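Local coordinates for protein glucoamylase (Thermoanaerobacterium thermosaccharolyticum, PDB 1LF6) that hydrolyses terminal alpha-1,4-linked glucose residues from the non-reducing ends of starch-like chains, probably releasing beta-D-glucose, and belongs to glycoside hydrolase family 15, at residues G376-Q380 with G392-Q398; I403-R407 with L672-I677; Q434-E438 with D533-E538; V559-I563 with W573-N577; T603-G607 with Y620-M624. The contacts are given in a common frame with arbitrary orientation. Residue numbers count along the deposited sequence, not the author numbering.

Contact 1 (G376-Q380 with G392-Q398); sequences GMIPQ and GIQLDEQ
Gln398 lays its side chain alongside the backbone of Ile378 and bonds both its polar atoms. The site is a loop of the (alpha/alpha) barrel, joining helix 358-375 to helix 395-407. Gly376 ends the first helix with positive phi (77°). Met377 to Pro379 are extended, and Gln380 turns helical (-37°/-50°). Gly392 to Gln394 are extended, and the chain then enters helix 395-407. CA atoms pair at Ile378-Gln398 (5.7 Å) and Gln380-Gly392 (4.9 Å). Gln398 chi1 and chi2, both m, fold its amide back: Ile378 N donates to Gln398 OE1 (2.9 Å), and Gln398 NE2 to Ile378 O (2.7 Å) and Gln394 O (3.2 Å). Glu397 CB lies 4.2 Å from Ile378 CG2. The Gln380 side chain (chi1 and chi2 t) runs alongside Gly392. The CA-to-CB bond of Gln394 points toward the first segment. Its amide nitrogen bonds Gln434 and Glu438, the latter probably the catalytic proton donor, so the loop borders the active site. Between the segments, water 2 accepts from Gln380 N (3.1 Å) and donates to Gly392 O (2.9 Å). Water 1 donates to Ile378 O (3.0 Å) and Gly392 O (2.7 Å), and accepts from Gln394 N (2.9 Å).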
# COMPACT_ATOMS: atom_id res chain seq x y z
N GLY A 376 24.03 4.09 10.42
CA GLY A 376 24.97 5.09 9.96
C GLY A 376 24.66 5.49 8.53
O GLY A 376 25.45 6.17 7.86
N MET A 377 23.50 5.07 8.06
CA MET A 377 23.07 5.38 6.70
C MET A 377 21.68 4.79 6.48
O MET A 377 21.15 4.11 7.36
CB MET A 377 24.10 4.81 5.71
CG MET A 377 23.55 3.92 4.63
SD MET A 377 23.22 2.23 5.16
CE MET A 377 23.68 1.39 3.66
N ILE A 378 21.09 5.06 5.32
CA ILE A 378 19.76 4.52 5.02
C ILE A 378 19.85 3.31 4.10
O ILE A 378 20.25 3.43 2.94
CB ILE A 378 18.87 5.58 4.33
CG1 ILE A 378 18.64 6.79 5.26
CG2 ILE A 378 17.52 4.95 3.94
CD1 ILE A 378 17.86 6.46 6.52
N PRO A 379 19.49 2.12 4.60
CA PRO A 379 19.56 0.93 3.73
C PRO A 379 18.44 0.98 2.68
O PRO A 379 17.47 1.73 2.84
CB PRO A 379 19.41 -0.23 4.72
CG PRO A 379 18.59 0.36 5.83
CD PRO A 379 19.14 1.76 5.99
N GLN A 380 18.59 0.22 1.59
CA GLN A 380 17.60 0.20 0.52
C GLN A 380 16.20 0.31 1.11
O GLN A 380 15.40 1.15 0.69
CB GLN A 380 17.71 -1.07 -0.32
CG GLN A 380 16.70 -1.12 -1.47
CD GLN A 380 16.99 -2.21 -2.49
OE1 GLN A 380 16.22 -2.43 -3.41
NE2 GLN A 380 18.09 -2.89 -2.34
N GLY A 392 20.66 -2.54 -1.24
CA GLY A 392 21.01 -1.72 -2.37
C GLY A 392 21.38 -0.33 -1.88
O GLY A 392 20.93 0.09 -0.81
N ILE A 393 22.21 0.38 -2.64
CA ILE A 393 22.63 1.72 -2.26
C ILE A 393 21.93 2.78 -3.13
O ILE A 393 22.29 2.98 -4.28
CB ILE A 393 24.15 1.88 -2.42
CG1 ILE A 393 24.88 0.86 -1.53
CG2 ILE A 393 24.56 3.31 -2.08
CD1 ILE A 393 24.55 0.96 -0.05
N GLN A 394 20.94 3.45 -2.55
CA GLN A 394 20.19 4.48 -3.27
C GLN A 394 20.50 5.84 -2.66
O GLN A 394 20.09 6.13 -1.54
CB GLN A 394 18.69 4.21 -3.18
CG GLN A 394 18.21 3.06 -4.06
CD GLN A 394 16.81 2.56 -3.70
OE1 GLN A 394 15.92 3.35 -3.38
NE2 GLN A 394 16.62 1.25 -3.78
N LEU A 395 21.22 6.68 -3.41
CA LEU A 395 21.60 8.00 -2.93
C LEU A 395 20.41 8.90 -2.64
O LEU A 395 20.44 9.67 -1.67
CB LEU A 395 22.54 8.68 -3.93
CG LEU A 395 24.03 8.34 -3.78
CD1 LEU A 395 24.57 8.98 -2.51
CD2 LEU A 395 24.24 6.83 -3.74
N ASP A 396 19.37 8.80 -3.46
CA ASP A 396 18.20 9.63 -3.24
C ASP A 396 17.62 9.33 -1.88
O ASP A 396 17.10 10.22 -1.21
CB ASP A 396 17.15 9.41 -4.35
CG ASP A 396 16.47 8.07 -4.27
OD1 ASP A 396 17.17 7.05 -4.08
OD2 ASP A 396 15.23 8.03 -4.42
N GLU A 397 17.74 8.08 -1.43
CA GLU A 397 17.22 7.71 -0.12
C GLU A 397 18.07 8.23 1.05
O GLU A 397 17.60 8.30 2.18
CB GLU A 397 17.04 6.19 -0.03
CG GLU A 397 15.84 5.68 -0.84
CD GLU A 397 15.35 4.32 -0.39
OE1 GLU A 397 14.12 4.15 -0.24
OE2 GLU A 397 16.18 3.41 -0.18
N GLN A 398 19.32 8.61 0.77
CA GLN A 398 20.19 9.16 1.81
C GLN A 398 19.87 10.64 1.95
O GLN A 398 20.00 11.23 3.03
CB GLN A 398 21.67 9.02 1.43
CG GLN A 398 22.09 7.64 0.95
CD GLN A 398 21.75 6.55 1.95
OE1 GLN A 398 22.00 6.68 3.15
NE2 GLN A 398 21.19 5.45 1.44
O HOH W 1 20.25 2.59 0.10
O HOH W 2 21.54 -0.57 1.92

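Contact 2 (I403-R407 with L672-I677)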
# COMPACT_ATOMS: atom_id res chain seq x y z
N ILE A 403 16.30 16.45 3.52
CA ILE A 403 15.39 17.44 2.98
C ILE A 403 14.17 17.58 3.89
O ILE A 403 13.69 18.69 4.11
CB ILE A 403 14.94 17.05 1.54
CG1 ILE A 403 16.18 16.92 0.64
CG2 ILE A 403 13.98 18.09 0.98
CD1 ILE A 403 15.87 16.41 -0.75
N LEU A 404 13.69 16.46 4.42
CA LEU A 404 12.54 16.47 5.32
C LEU A 404 12.91 17.17 6.64
O LEU A 404 12.11 17.91 7.20
CB LEU A 404 12.07 15.03 5.60
CG LEU A 404 10.82 14.85 6.46
CD1 LEU A 404 9.65 15.58 5.85
CD2 LEU A 404 10.51 13.36 6.60
N SER A 405 14.12 16.91 7.13
CA SER A 405 14.57 17.54 8.36
C SER A 405 14.53 19.05 8.20
O SER A 405 14.18 19.79 9.12
CB SER A 405 16.00 17.09 8.70
OG SER A 405 16.02 15.74 9.09
N TYR A 406 14.89 19.51 7.01
CA TYR A 406 14.89 20.93 6.71
C TYR A 406 13.48 21.52 6.70
O TYR A 406 13.23 22.56 7.30
CB TYR A 406 15.57 21.20 5.37
CG TYR A 406 15.26 22.56 4.81
CD1 TYR A 406 14.29 22.72 3.81
CD2 TYR A 406 15.88 23.70 5.32
CE1 TYR A 406 13.94 23.97 3.35
CE2 TYR A 406 15.53 24.96 4.86
CZ TYR A 406 14.56 25.09 3.88
OH TYR A 406 14.19 26.34 3.46
N ARG A 407 12.56 20.87 6.00
CA ARG A 407 11.20 21.36 5.92
C ARG A 407 10.47 21.33 7.26
O ARG A 407 9.62 22.17 7.53
CB ARG A 407 10.41 20.57 4.87
CG ARG A 407 10.90 20.80 3.45
CD ARG A 407 9.82 20.42 2.46
NE ARG A 407 8.65 21.27 2.61
CZ ARG A 407 7.40 20.84 2.51
NH1 ARG A 407 7.16 19.57 2.25
NH2 ARG A 407 6.39 21.69 2.66
N LEU A 672 3.94 22.90 -3.41
CA LEU A 672 3.99 22.90 -1.96
C LEU A 672 5.08 22.09 -1.27
O LEU A 672 5.41 22.39 -0.12
CB LEU A 672 2.62 22.50 -1.41
CG LEU A 672 1.50 23.51 -1.72
CD1 LEU A 672 0.17 22.99 -1.21
CD2 LEU A 672 1.85 24.84 -1.09
N ASP A 673 5.65 21.08 -1.93
CA ASP A 673 6.70 20.29 -1.29
C ASP A 673 8.13 20.58 -1.75
O ASP A 673 9.05 19.84 -1.42
CB ASP A 673 6.40 18.79 -1.42
CG ASP A 673 6.42 18.31 -2.87
OD1 ASP A 673 6.51 19.14 -3.79
OD2 ASP A 673 6.32 17.08 -3.07
N MET A 674 8.33 21.66 -2.50
CA MET A 674 9.67 22.00 -2.97
C MET A 674 10.43 22.81 -1.91
O MET A 674 9.93 23.81 -1.41
CB MET A 674 9.61 22.80 -4.28
CG MET A 674 10.97 23.28 -4.79
SD MET A 674 10.89 24.03 -6.42
CE MET A 674 9.94 25.54 -6.05
N PRO A 675 11.64 22.37 -1.55
CA PRO A 675 12.44 23.09 -0.55
C PRO A 675 12.89 24.44 -1.13
O PRO A 675 13.66 24.48 -2.08
CB PRO A 675 13.59 22.13 -0.27
CG PRO A 675 13.76 21.41 -1.60
CD PRO A 675 12.33 21.14 -2.01
N ASP A 676 12.39 25.52 -0.55
CA ASP A 676 12.69 26.86 -1.04
C ASP A 676 14.15 27.27 -1.20
O ASP A 676 14.50 27.95 -2.16
CB ASP A 676 11.98 27.92 -0.19
CG ASP A 676 12.21 27.72 1.29
OD1 ASP A 676 12.13 28.71 2.05
OD2 ASP A 676 12.46 26.57 1.69
N ILE A 677 15.01 26.86 -0.28
CA ILE A 677 16.42 27.25 -0.39
C ILE A 677 17.09 26.63 -1.60
O ILE A 677 18.02 27.20 -2.16
CB ILE A 677 17.21 26.92 0.89
CG1 ILE A 677 17.90 25.56 0.79
CG2 ILE A 677 16.29 26.83 2.03
CD1 ILE A 677 18.67 25.22 2.06
O HOH W 3 3.68 21.76 2.03
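This is a mixed apolar and polar contact between the end of a barrel helix and the C-terminal tail of the chain. Segment 403-407 closes helix 395-407. Segment 672-677 is a loop that turns into helix 676-682, with Pro675 at the N-cap position. The nearest CA pair is Arg407-Pro675, at 6.8 Å. Pro675 touches two side chains of the barrel helix. Ile403 CG2 is 4.2 Å from Pro675 CG, and Tyr406 CE1 is 4.1 Å from Pro675 CB. Tyr406 has its CA-to-CB bond directed at the tail, and Ile677 CD1 lies over one ring face. Tyr460 of helix 445-464 meets the same ring edge-to-face. At the ring edge, Tyr406 OH donates to Asp676 OD2 at a very short 2.5 Å, though the hydroxyl is less surely placed. One face of the Arg407 guanidinium lies against Asp673 CA and Leu672 O. Arg407 NH2 is 3.0 Å from Leu672 O, but the angle is poor. Water 3 makes the link instead, accepting from Arg407 NH2 (2.8 Å) and donating to Leu672 O (2.8 Å). The tail is thus held by proline and aromatic packing, with one direct side-chain hydrogen bond and one water bridge to a backbone carbonyl.

Contact 3 (Q434-E438 with D533-E538); sequences QERWE and DPSFLE
Asp533 comes first. Its OD2 accepts from Trp437 NE1 (2.8 Å), and its OD1 accepts from Ser535 N (2.7 Å), an Asx turn. Water 4 donates to Asp533 OD2 (2.8 Å) and Glu435 OE2 (2.6 Å). Pro534 begins a 3-10 turn, 534-536. Ser535 (chi1 m) is nearest to Arg436, CA to CA 8.5 Å. Ser535 OG donates to Asp533 OD1 (2.6 Å) and accepts from Arg436 NE (2.9 Å) and, weakly, Arg436 NH1 (3.1 Å). Last, Glu538 OE2 forms a long salt bridge with Arg436 NH2 (3.6 Å), off the guanidinium plane. Water 5 accepts from Arg436 NH2 (3.0 Å) and donates to Glu538 OE2 (2.9 Å). The first segment holds a type I beta turn from Glu435 to Glu438, with Arg436 chi1 p, Trp437 chi1 m and Glu438 at positive phi (62°). Its two ends are probably the catalytic base and acid, and the contact packs behind them. Phe536 packs on helix 550-562, Ser535 on helix 445-464, and Arg436 salt-bridges Glu605 of helix 600-612.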
# COMPACT_ATOMS: atom_id res chain seq x y z
N GLN A 434 21.79 2.41 -7.33
CA GLN A 434 20.56 2.22 -8.07
C GLN A 434 19.71 3.48 -7.95
O GLN A 434 19.77 4.19 -6.94
CB GLN A 434 19.80 0.99 -7.55
CG GLN A 434 19.54 0.97 -6.07
CD GLN A 434 19.15 -0.40 -5.56
OE1 GLN A 434 18.60 -0.53 -4.47
NE2 GLN A 434 19.45 -1.44 -6.33
N GLU A 435 18.95 3.77 -9.00
CA GLU A 435 18.07 4.93 -9.02
C GLU A 435 16.78 4.54 -8.32
O GLU A 435 16.68 3.43 -7.79
CB GLU A 435 17.82 5.39 -10.46
CG GLU A 435 17.76 4.28 -11.50
CD GLU A 435 16.66 3.26 -11.21
OE1 GLU A 435 16.96 2.19 -10.65
OE2 GLU A 435 15.50 3.53 -11.55
N ARG A 436 15.78 5.42 -8.31
CA ARG A 436 14.56 5.13 -7.56
C ARG A 436 13.72 3.90 -7.92
O ARG A 436 12.89 3.48 -7.13
CB ARG A 436 13.68 6.38 -7.48
CG ARG A 436 13.00 6.81 -8.75
CD ARG A 436 12.18 8.07 -8.47
NE ARG A 436 11.32 8.47 -9.58
CZ ARG A 436 10.38 9.40 -9.49
NH1 ARG A 436 9.63 9.71 -10.54
NH2 ARG A 436 10.17 10.02 -8.33
N TRP A 437 13.92 3.33 -9.10
CA TRP A 437 13.15 2.14 -9.46
C TRP A 437 13.88 0.90 -8.90
O TRP A 437 13.41 -0.22 -9.06
CB TRP A 437 12.97 2.03 -10.97
CG TRP A 437 12.23 3.21 -11.58
CD1 TRP A 437 12.51 3.82 -12.77
CD2 TRP A 437 11.10 3.91 -11.03
NE1 TRP A 437 11.63 4.86 -12.99
CE2 TRP A 437 10.76 4.94 -11.94
CE3 TRP A 437 10.34 3.77 -9.86
CZ2 TRP A 437 9.69 5.82 -11.72
CZ3 TRP A 437 9.28 4.65 -9.64
CH2 TRP A 437 8.97 5.66 -10.57
N GLU A 438 15.02 1.15 -8.26
CA GLU A 438 15.83 0.10 -7.62
C GLU A 438 16.38 -0.95 -8.58
O GLU A 438 16.49 -2.13 -8.21
CB GLU A 438 14.99 -0.60 -6.55
CG GLU A 438 14.17 0.35 -5.69
CD GLU A 438 13.52 -0.36 -4.52
OE1 GLU A 438 12.48 -1.03 -4.73
OE2 GLU A 438 14.06 -0.26 -3.40
N ASP A 533 13.19 8.48 -19.01
CA ASP A 533 12.42 8.23 -17.79
C ASP A 533 11.84 9.56 -17.29
O ASP A 533 12.58 10.53 -17.11
CB ASP A 533 13.40 7.63 -16.76
CG ASP A 533 12.73 7.22 -15.47
OD1 ASP A 533 11.82 7.93 -15.00
OD2 ASP A 533 13.15 6.18 -14.90
N PRO A 534 10.52 9.62 -17.04
CA PRO A 534 9.92 10.87 -16.57
C PRO A 534 10.45 11.36 -15.22
O PRO A 534 10.17 12.48 -14.81
CB PRO A 534 8.43 10.54 -16.52
CG PRO A 534 8.41 9.07 -16.32
CD PRO A 534 9.50 8.58 -17.21
N SER A 535 11.22 10.51 -14.54
CA SER A 535 11.80 10.85 -13.25
C SER A 535 12.71 12.07 -13.33
O SER A 535 13.02 12.67 -12.30
CB SER A 535 12.60 9.66 -12.69
OG SER A 535 11.76 8.54 -12.47
N PHE A 536 13.15 12.42 -14.53
CA PHE A 536 14.03 13.57 -14.68
C PHE A 536 13.31 14.82 -14.18
O PHE A 536 13.95 15.80 -13.82
CB PHE A 536 14.46 13.77 -16.14
CG PHE A 536 13.41 14.42 -16.99
CD1 PHE A 536 12.31 13.70 -17.45
CD2 PHE A 536 13.52 15.77 -17.33
CE1 PHE A 536 11.33 14.30 -18.23
CE2 PHE A 536 12.54 16.38 -18.11
CZ PHE A 536 11.44 15.65 -18.56
N LEU A 537 11.98 14.78 -14.17
CA LEU A 537 11.21 15.93 -13.70
C LEU A 537 11.49 16.23 -12.24
O LEU A 537 11.05 17.25 -11.71
CB LEU A 537 9.70 15.71 -13.92
CG LEU A 537 9.21 15.78 -15.37
CD1 LEU A 537 7.71 15.48 -15.42
CD2 LEU A 537 9.52 17.16 -15.97
N GLU A 538 12.21 15.32 -11.58
CA GLU A 538 12.57 15.52 -10.18
C GLU A 538 13.48 16.72 -10.08
O GLU A 538 13.55 17.39 -9.04
CB GLU A 538 13.28 14.28 -9.64
CG GLU A 538 12.35 13.14 -9.31
CD GLU A 538 11.48 13.43 -8.10
OE1 GLU A 538 10.45 14.11 -8.25
OE2 GLU A 538 11.85 12.97 -7.00
O HOH W 4 15.33 5.45 -13.24
O HOH W 5 11.31 10.52 -5.61

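Contact 4 (V559-I563 with W573-N577)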
# COMPACT_ATOMS: atom_id res chain seq x y z
N VAL A 559 9.99 12.25 -24.08
CA VAL A 559 9.21 11.44 -23.15
C VAL A 559 7.77 11.28 -23.62
O VAL A 559 7.23 10.17 -23.62
CB VAL A 559 9.23 12.07 -21.73
CG1 VAL A 559 8.17 11.42 -20.86
CG2 VAL A 559 10.60 11.89 -21.11
N ASP A 560 7.13 12.38 -24.01
CA ASP A 560 5.74 12.30 -24.46
C ASP A 560 5.58 11.58 -25.80
O ASP A 560 4.52 11.02 -26.09
CB ASP A 560 5.12 13.69 -24.54
CG ASP A 560 4.91 14.31 -23.16
OD1 ASP A 560 4.98 13.55 -22.17
OD2 ASP A 560 4.66 15.52 -23.07
N SER A 561 6.63 11.58 -26.61
CA SER A 561 6.58 10.91 -27.91
C SER A 561 6.82 9.41 -27.78
O SER A 561 6.45 8.64 -28.65
CB SER A 561 7.64 11.49 -28.86
OG SER A 561 7.41 12.86 -29.08
N THR A 562 7.43 8.99 -26.67
CA THR A 562 7.75 7.58 -26.51
C THR A 562 7.04 6.82 -25.39
O THR A 562 6.74 5.64 -25.55
CB THR A 562 9.27 7.40 -26.32
OG1 THR A 562 9.67 7.98 -25.07
CG2 THR A 562 10.03 8.09 -27.44
N ILE A 563 6.77 7.47 -24.27
CA ILE A 563 6.15 6.76 -23.16
C ILE A 563 4.94 7.42 -22.52
O ILE A 563 4.65 7.20 -21.34
CB ILE A 563 7.20 6.44 -22.06
CG1 ILE A 563 7.88 7.73 -21.60
CG2 ILE A 563 8.25 5.46 -22.61
CD1 ILE A 563 8.89 7.53 -20.48
N TRP A 573 1.99 7.96 -17.85
CA TRP A 573 3.26 7.61 -18.46
C TRP A 573 3.83 6.31 -17.90
O TRP A 573 3.49 5.90 -16.80
CB TRP A 573 4.28 8.72 -18.19
CG TRP A 573 4.01 10.00 -18.91
CD1 TRP A 573 4.67 10.48 -19.99
CD2 TRP A 573 2.97 10.96 -18.61
NE1 TRP A 573 4.12 11.67 -20.40
CE2 TRP A 573 3.08 11.99 -19.58
CE3 TRP A 573 1.97 11.04 -17.64
CZ2 TRP A 573 2.21 13.09 -19.59
CZ3 TRP A 573 1.11 12.14 -17.65
CH2 TRP A 573 1.24 13.15 -18.63
N TYR A 574 4.70 5.66 -18.69
CA TYR A 574 5.41 4.45 -18.25
C TYR A 574 6.60 5.01 -17.48
O TYR A 574 6.95 6.18 -17.65
CB TYR A 574 5.96 3.65 -19.43
CG TYR A 574 4.94 3.02 -20.34
CD1 TYR A 574 4.34 1.81 -20.01
CD2 TYR A 574 4.57 3.63 -21.54
CE1 TYR A 574 3.42 1.21 -20.85
CE2 TYR A 574 3.64 3.04 -22.40
CZ TYR A 574 3.07 1.83 -22.04
OH TYR A 574 2.16 1.23 -22.89
N ARG A 575 7.24 4.19 -16.66
CA ARG A 575 8.41 4.62 -15.89
C ARG A 575 9.59 4.89 -16.83
O ARG A 575 10.43 5.74 -16.55
CB ARG A 575 8.83 3.55 -14.89
CG ARG A 575 7.71 3.04 -14.00
CD ARG A 575 8.05 1.63 -13.53
NE ARG A 575 8.84 1.59 -12.32
CZ ARG A 575 9.57 0.56 -11.93
NH1 ARG A 575 10.25 0.61 -10.80
NH2 ARG A 575 9.66 -0.52 -12.69
N TYR A 576 9.66 4.13 -17.92
CA TYR A 576 10.72 4.26 -18.93
C TYR A 576 10.46 3.25 -20.04
O TYR A 576 9.71 2.29 -19.83
CB TYR A 576 12.11 4.02 -18.30
CG TYR A 576 12.25 2.69 -17.60
CD1 TYR A 576 12.53 1.52 -18.31
CD2 TYR A 576 12.08 2.59 -16.22
CE1 TYR A 576 12.64 0.29 -17.67
CE2 TYR A 576 12.19 1.36 -15.56
CZ TYR A 576 12.47 0.22 -16.30
OH TYR A 576 12.57 -1.00 -15.65
N ASN A 577 11.07 3.44 -21.21
CA ASN A 577 10.85 2.52 -22.32
C ASN A 577 11.37 1.12 -21.99
O ASN A 577 12.43 0.97 -21.38
CB ASN A 577 11.56 2.99 -23.59
CG ASN A 577 11.99 4.43 -23.53
OD1 ASN A 577 12.76 4.83 -22.66
ND2 ASN A 577 11.50 5.24 -24.47
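Ile563 has the largest buried area here, followed by Trp573 and Asn577. Ile563 is the first residue to leave helical angles after helix 550-562, and its side chain points at the second segment. It sits in the bend of residues 574-577. Ile563 CB is 3.9 Å from Tyr574 CD2, Ile563 CD1 is 4.1 Å from Tyr576 CA, and Ile563 CG2 is 3.7 Å from Asn577 N. Its carbonyl works too. Tyr574 N donates to Ile563 O (3.1 Å), and Trp573 CA makes a CH...O contact with the same oxygen (3.2 Å). Trp573 reaches back over the last turn of the helix. Trp573 NE1 donates to Asp560 OD1 (2.7 Å), and Trp573 CD1 packs on Val559 CG1 at 3.7 Å. Asp560 OD1 also forms a salt bridge with Arg606. Asn577 lies beside Ile563 and Thr562. Ile563 CG2 is 3.8 Å from Asn577 ND2, while Asn577 OD1 accepts from Val532 N. The contact lies at the base of what is probably a beta hairpin, strands 564-567 and 570-573, that follows the helix. Tyr576 points away from the helix, about 6 Å between side chains from Glu435, probably the catalytic base. Beyond the contact, Trp573 lies on Thr603 and Arg606 of helix 600-612, Tyr574 touches strand 564-567, and Ile563 packs on Pro534.

Contact 5 (T603-G607 with Y620-M624)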
# COMPACT_ATOMS: atom_id res chain seq x y z
N THR A 603 1.41 10.51 -13.39
CA THR A 603 0.44 11.48 -13.89
C THR A 603 0.48 12.64 -12.89
O THR A 603 0.45 13.81 -13.27
CB THR A 603 -0.98 10.89 -13.93
OG1 THR A 603 -1.05 9.88 -14.94
CG2 THR A 603 -2.00 11.99 -14.25
N GLY A 604 0.53 12.28 -11.61
CA GLY A 604 0.59 13.28 -10.56
C GLY A 604 1.88 14.07 -10.63
O GLY A 604 1.87 15.30 -10.49
N GLU A 605 3.00 13.39 -10.85
CA GLU A 605 4.28 14.08 -10.93
C GLU A 605 4.33 15.05 -12.11
O GLU A 605 4.92 16.12 -12.00
CB GLU A 605 5.45 13.09 -11.01
CG GLU A 605 5.75 12.40 -9.67
CD GLU A 605 7.12 11.74 -9.63
OE1 GLU A 605 7.43 11.09 -8.62
OE2 GLU A 605 7.89 11.87 -10.61
N ARG A 606 3.70 14.68 -13.23
CA ARG A 606 3.68 15.57 -14.39
C ARG A 606 2.84 16.80 -14.05
O ARG A 606 3.16 17.92 -14.45
CB ARG A 606 3.08 14.88 -15.62
CG ARG A 606 2.74 15.86 -16.75
CD ARG A 606 3.98 16.57 -17.31
NE ARG A 606 4.67 15.72 -18.27
CZ ARG A 606 4.74 15.95 -19.57
NH1 ARG A 606 5.38 15.10 -20.36
NH2 ARG A 606 4.20 17.04 -20.10
N GLY A 607 1.74 16.57 -13.33
CA GLY A 607 0.88 17.66 -12.94
C GLY A 607 1.65 18.65 -12.08
O GLY A 607 1.49 19.86 -12.21
N TYR A 620 -4.73 17.01 -14.54
CA TYR A 620 -3.92 15.96 -13.93
C TYR A 620 -4.57 15.56 -12.61
O TYR A 620 -4.51 14.40 -12.22
CB TYR A 620 -2.49 16.45 -13.71
CG TYR A 620 -1.80 16.74 -15.01
CD1 TYR A 620 -1.19 15.72 -15.75
CD2 TYR A 620 -1.84 18.02 -15.57
CE1 TYR A 620 -0.65 15.96 -17.01
CE2 TYR A 620 -1.31 18.27 -16.84
CZ TYR A 620 -0.72 17.23 -17.55
OH TYR A 620 -0.22 17.47 -18.82
N VAL A 621 -5.19 16.52 -11.93
CA VAL A 621 -5.88 16.20 -10.69
C VAL A 621 -7.06 15.30 -11.08
O VAL A 621 -7.27 14.24 -10.49
CB VAL A 621 -6.40 17.48 -9.98
CG1 VAL A 621 -7.36 17.11 -8.86
CG2 VAL A 621 -5.23 18.28 -9.42
N LYS A 622 -7.82 15.73 -12.08
CA LYS A 622 -8.98 14.97 -12.55
C LYS A 622 -8.61 13.58 -13.05
O LYS A 622 -9.35 12.62 -12.83
CB LYS A 622 -9.71 15.74 -13.66
CG LYS A 622 -10.37 17.03 -13.17
CD LYS A 622 -11.44 16.74 -12.13
CE LYS A 622 -11.83 18.00 -11.36
NZ LYS A 622 -12.23 19.09 -12.28
N ALA A 623 -7.47 13.46 -13.72
CA ALA A 623 -7.03 12.17 -14.22
C ALA A 623 -6.75 11.21 -13.06
O ALA A 623 -7.16 10.04 -13.09
CB ALA A 623 -5.78 12.33 -15.07
N MET A 624 -6.05 11.69 -12.04
CA MET A 624 -5.75 10.84 -10.89
C MET A 624 -7.04 10.39 -10.21
O MET A 624 -7.15 9.25 -9.74
CB MET A 624 -4.85 11.57 -9.89
CG MET A 624 -3.39 11.69 -10.34
SD MET A 624 -2.27 12.06 -8.98
CE MET A 624 -2.03 10.46 -8.27
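Aromatic packing on backbone dominates. Tyr620 lays one face of its ring over the turn at Arg606 and Gly607. Gly607 CA is 3.5 Å from Tyr620 CG, and Arg606 CG is 3.4 Å from Tyr620 CE1. Thr603 O is 3.5 Å from Tyr620 CD1. A side chain at Gly607 would collide with Tyr620 CB, so the glycine allows the CA atoms of Gly607 and Tyr620 to come within 5.2 Å. Gly604 does the same for a sulfur: its CA is 3.5 Å from Met624 SD. These are two consecutive helices of the (alpha/alpha) barrel domain, 600-612 and 618-627, paired as a hairpin. Their short segments run nearly antiparallel, at 167°, with axes 9.0 Å apart. Methyl and methylene contacts lie at the other end. Thr603 CG2 is 3.9 Å from Ala623 CB and 4.2 Å from Met624 CG. The polar groups look elsewhere. Thr603 OG1 bonds Pro571 O and Ser572 OG, and Arg606 NH1 forms a salt bridge with Asp560.

All five contacts lie in the C-terminal catalytic part of the chain, the (alpha/alpha) barrel, and none is in the beta sandwich. Contacts 1, 3, 4 and 5 follow one another in series. Contacts 3, 4 and 5 are nested in the loop that contact 2 closes. Contacts 1 and 2 share helix 395-407, with centres 19 Å apart. Contact 3 is the hub. It touches contact 1 through Gln394, contact 4 through Arg575 and Pro534, and contact 5 through the Arg436-Glu605 salt bridge. Contacts 4 and 5 meet at Trp573 and Asp560-Arg606. The probable catalytic pair, Glu435 and Glu438, is thus tied to several barrel elements, while contact 2 joins the C-terminal tail to helix 395-407.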